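Local coordinates for coat protein (Pseudomonas phage PP7, PDB 2QUD) that self-assembles as dimers into the T=3 icosahedral phage capsid, packages the RNA genome through its packaging signals and represses translation of the viral replicase, at residues Leu44-Arg49 against Val59-Asp64. Sequence-based numbering, arbitrary orientation. Where two conformers were deposited one is given.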
ATOM      1  N   LEU A  44     -11.710  -1.511   5.011  1.00 18.69           N
ATOM      2  CA  LEU A  44     -10.689  -2.142   4.176  1.00 17.30           C
ATOM      3  C   LEU A  44     -11.399  -3.089   3.234  1.00 16.74           C
ATOM      4  O   LEU A  44     -12.099  -3.992   3.669  1.00 16.52           O
ATOM      5  CB  LEU A  44      -9.692  -2.940   5.026  1.00 15.58           C
ATOM      6  CG  LEU A  44      -8.600  -3.722   4.243  1.00 16.64           C
ATOM      7  CD1 LEU A  44      -7.710  -2.769   3.390  1.00 19.32           C
ATOM      8  CD2 LEU A  44      -7.754  -4.574   5.183  1.00 21.05           C
ATOM      9  N   THR A  45     -11.215  -2.872   1.930  1.00 18.19           N
ATOM     10  CA  THR A  45     -11.767  -3.744   0.925  1.00 15.14           C
ATOM     11  C   THR A  45     -10.605  -4.509   0.312  1.00 14.58           C
ATOM     12  O   THR A  45      -9.562  -3.911   0.007  1.00 17.96           O
ATOM     13  CB  THR A  45     -12.513  -2.901  -0.126  1.00 18.48           C
ATOM     14  OG1 THR A  45     -13.528  -2.131   0.526  1.00 19.11           O
ATOM     15  CG2 THR A  45     -13.125  -3.796  -1.239  1.00 19.06           C
ATOM     16  N   ALA A  46     -10.809  -5.804   0.077  1.00 16.83           N
ATOM     17  CA  ALA A  46      -9.760  -6.675  -0.434  1.00 18.65           C
ATOM     18  C   ALA A  46     -10.284  -7.616  -1.531  1.00 14.49           C
ATOM     19  O   ALA A  46     -11.377  -8.150  -1.434  1.00 17.83           O
ATOM     20  CB  ALA A  46      -9.132  -7.456   0.703  1.00 20.28           C
ATOM     21  N   SER A  47      -9.500  -7.758  -2.594  1.00 17.33           N
ATOM     22  CA  SER A  47      -9.824  -8.720  -3.652  1.00 17.24           C
ATOM     23  C   SER A  47      -8.553  -9.395  -4.133  1.00 16.40           C
ATOM     24  O   SER A  47      -7.462  -8.860  -4.002  1.00 18.12           O
ATOM     25  CB  SER A  47     -10.567  -8.103  -4.825  1.00 21.95           C
ATOM     26  OG  SER A  47      -9.792  -7.155  -5.490  1.00 22.13           O
ATOM     27  N   LEU A  48      -8.740 -10.580  -4.689  1.00 18.78           N
ATOM     28  CA  LEU A  48      -7.664 -11.389  -5.209  1.00 15.78           C
ATOM     29  C   LEU A  48      -8.240 -12.059  -6.452  1.00 17.36           C
ATOM     30  O   LEU A  48      -9.197 -12.831  -6.336  1.00 22.77           O
ATOM     31  CB  LEU A  48      -7.255 -12.423  -4.183  1.00 19.70           C
ATOM     32  CG  LEU A  48      -6.241 -13.509  -4.558  1.00 27.34           C
ATOM     33  CD1 LEU A  48      -5.002 -12.915  -5.219  1.00 25.05           C
ATOM     34  CD2 LEU A  48      -5.906 -14.315  -3.274  1.00 27.19           C
ATOM     35  N   ARG A  49      -7.734 -11.725  -7.635  0.50 17.22           N
ATOM     36  CA  ARG A  49      -8.265 -12.333  -8.868  0.50 18.51           C
ATOM     37  C   ARG A  49      -7.149 -12.676  -9.849  0.50 15.81           C
ATOM     38  O   ARG A  49      -6.192 -11.901 -10.017  0.50 18.78           O
ATOM     39  CB  ARG A  49      -9.308 -11.405  -9.521  0.50 25.84           C
ATOM     40  CG  ARG A  49      -8.779 -10.028  -9.944  0.50 29.96           C
ATOM     41  CD  ARG A  49      -9.908  -9.055 -10.343  0.50 43.25           C
ATOM     42  NE  ARG A  49     -10.564  -8.389  -9.198  0.50 46.56           N
ATOM     43  CZ  ARG A  49     -11.837  -8.542  -8.795  0.50 58.27           C
ATOM     44  NH1 ARG A  49     -12.702  -9.348  -9.419  0.50 71.45           N
ATOM     45  NH2 ARG A  49     -12.270  -7.858  -7.731  0.50 29.67           N
ATOM     46  N   VAL A  59      -3.773  -8.607  -6.513  1.00 17.44           N
ATOM     47  CA  VAL A  59      -4.284  -8.295  -5.173  1.00 18.46           C
ATOM     48  C   VAL A  59      -4.618  -6.823  -5.117  1.00 16.39           C
ATOM     49  O   VAL A  59      -3.794  -5.978  -5.478  1.00 18.87           O
ATOM     50  CB  VAL A  59      -3.229  -8.571  -4.078  1.00 18.20           C
ATOM     51  CG1 VAL A  59      -3.710  -8.055  -2.729  1.00 21.13           C
ATOM     52  CG2 VAL A  59      -2.870 -10.040  -4.005  1.00 23.28           C
ATOM     53  N   ASN A  60      -5.848  -6.496  -4.723  1.00 18.44           N
ATOM     54  CA  ASN A  60      -6.222  -5.118  -4.498  1.00 19.33           C
ATOM     55  C   ASN A  60      -6.631  -4.951  -3.051  1.00 18.88           C
ATOM     56  O   ASN A  60      -7.408  -5.754  -2.544  1.00 19.80           O
ATOM     57  CB  ASN A  60      -7.345  -4.689  -5.433  1.00 22.54           C
ATOM     58  CG  ASN A  60      -6.883  -4.549  -6.856  1.00 26.61           C
ATOM     59  OD1 ASN A  60      -6.943  -5.493  -7.636  1.00 31.90           O
ATOM     60  ND2 ASN A  60      -6.364  -3.376  -7.197  1.00 33.51           N
ATOM     61  N   LEU A  61      -6.060  -3.952  -2.382  1.00 16.60           N
ATOM     62  CA  LEU A  61      -6.463  -3.586  -1.040  1.00 16.22           C
ATOM     63  C   LEU A  61      -6.800  -2.113  -1.078  1.00 18.23           C
ATOM     64  O   LEU A  61      -6.046  -1.338  -1.630  1.00 19.40           O
ATOM     65  CB  LEU A  61      -5.319  -3.780  -0.062  1.00 14.79           C
ATOM     66  CG  LEU A  61      -4.672  -5.179   0.060  1.00 20.95           C
ATOM     67  CD1 LEU A  61      -3.467  -5.197   1.074  1.00 20.15           C
ATOM     68  CD2 LEU A  61      -5.765  -6.197   0.428  1.00 22.61           C
ATOM     69  N   LYS A  62      -7.909  -1.711  -0.462  1.00 21.02           N
ATOM     70  CA  LYS A  62      -8.344  -0.281  -0.450  1.00 19.97           C
ATOM     71  C   LYS A  62      -8.729   0.060   0.976  1.00 23.18           C
ATOM     72  O   LYS A  62      -9.723  -0.433   1.495  1.00 21.08           O
ATOM     73  CB  LYS A  62      -9.540  -0.058  -1.379  1.00 22.11           C
ATOM     74  CG  LYS A  62     -10.079   1.378  -1.483  1.00 24.62           C
ATOM     75  CD  LYS A  62     -11.195   1.418  -2.550  1.00 31.02           C
ATOM     76  CE  LYS A  62     -11.626   2.819  -2.918  1.00 50.43           C
ATOM     77  NZ  LYS A  62     -12.648   2.759  -4.004  1.00 58.58           N
ATOM     78  N   LEU A  63      -7.914   0.893   1.606  1.00 17.88           N
ATOM     79  CA  LEU A  63      -8.194   1.432   2.940  1.00 17.33           C
ATOM     80  C   LEU A  63      -8.877   2.798   2.773  1.00 20.47           C
ATOM     81  O   LEU A  63      -8.274   3.735   2.234  1.00 17.62           O
ATOM     82  CB  LEU A  63      -6.914   1.579   3.731  1.00 20.83           C
ATOM     83  CG  LEU A  63      -7.057   1.872   5.216  1.00 19.45           C
ATOM     84  CD1 LEU A  63      -7.718   0.698   6.009  1.00 18.00           C
ATOM     85  CD2 LEU A  63      -5.721   2.246   5.839  1.00 23.01           C
ATOM     86  N   ASP A  64     -10.130   2.865   3.246  1.00 20.38           N
ATOM     87  CA  ASP A  64     -10.955   4.067   3.185  1.00 21.93           C
ATOM     88  C   ASP A  64     -11.063   4.609   4.600  1.00 23.68           C
ATOM     89  O   ASP A  64     -11.588   3.922   5.487  1.00 21.99           O
ATOM     90  CB  ASP A  64     -12.358   3.756   2.647  1.00 21.66           C
ATOM     91  CG  ASP A  64     -12.389   3.440   1.160  1.00 34.64           C
ATOM     92  OD1 ASP A  64     -11.655   4.076   0.383  1.00 31.26           O
ATOM     93  OD2 ASP A  64     -13.224   2.583   0.776  1.00 28.36           O
TER
HETATM   94  O   HOH W   1     -12.513   0.080   1.565  1.00 23.63           O
HETATM   95  O   HOH W   2      -7.928  -7.927  -7.374  1.00 22.91           O
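Strands 44-49 and 59-64 run antiparallel at 172°, their axes 4.7 Å apart, as the two arms of a beta hairpin. Two hydrogen-bonded pairs, Thr45 with Lys62 and Ser47 with Asn60, alternate with three non-hydrogen-bonded pairs. Three of the four backbone bonds meet their carbonyls in plane; the fourth, Asn60 N to Ser47 O at 3.0 Å, comes from above the carbonyl plane.

The apolar face carries Leu44, Ala46, Leu48, Val59, Leu61 and Leu63. Small Ala46 makes the hollow and Leu61 the bump: with CG anti to its carbonyl carbon (chi1 -57°), Leu61 lays CD2 against Ala46 CB at 3.6 Å. On either side along strand 44-49, Leu44 and Leu48 hold CG anti to the backbone N, which brings their ends nearer the partner strand. Leu44 CD1 reaches over the backbone to 3.6 Å from Lys62 O, and the side chains of Leu48 and Val59 cross obliquely, Leu48 CD1 meeting Val59 CG2 at 3.8 Å.

The other face is polar and bridged by water. Ser47 OG takes the crowded position between backbone N and carbonyl carbon, rests 3.5 Å from Asn60 CB, and donates to a water that in turn donates to Asn60 OD1 (2.6 Å) and accepts from Arg49 NE. A second water accepts from Thr45 OG1 and donates to Lys62 O and Asp64 OD2. Lys62 is fully extended, CG anti to the backbone N, and runs out past Val81 and Ser83. Arg49, Lys62 and Asp64 bind RNA, so this face belongs to the dimer's RNA-binding surface.

Within the sheet, strand 29-32 flanks 44-49, through Phe31 and Gln29, and strand 76-89 flanks 59-64, through His84 and Val86. Beneath the apolar face lies the second subunit, whose helices 94-109 and 111-119 set Thr104 on Leu63 and Leu116 on Val59 and Leu61.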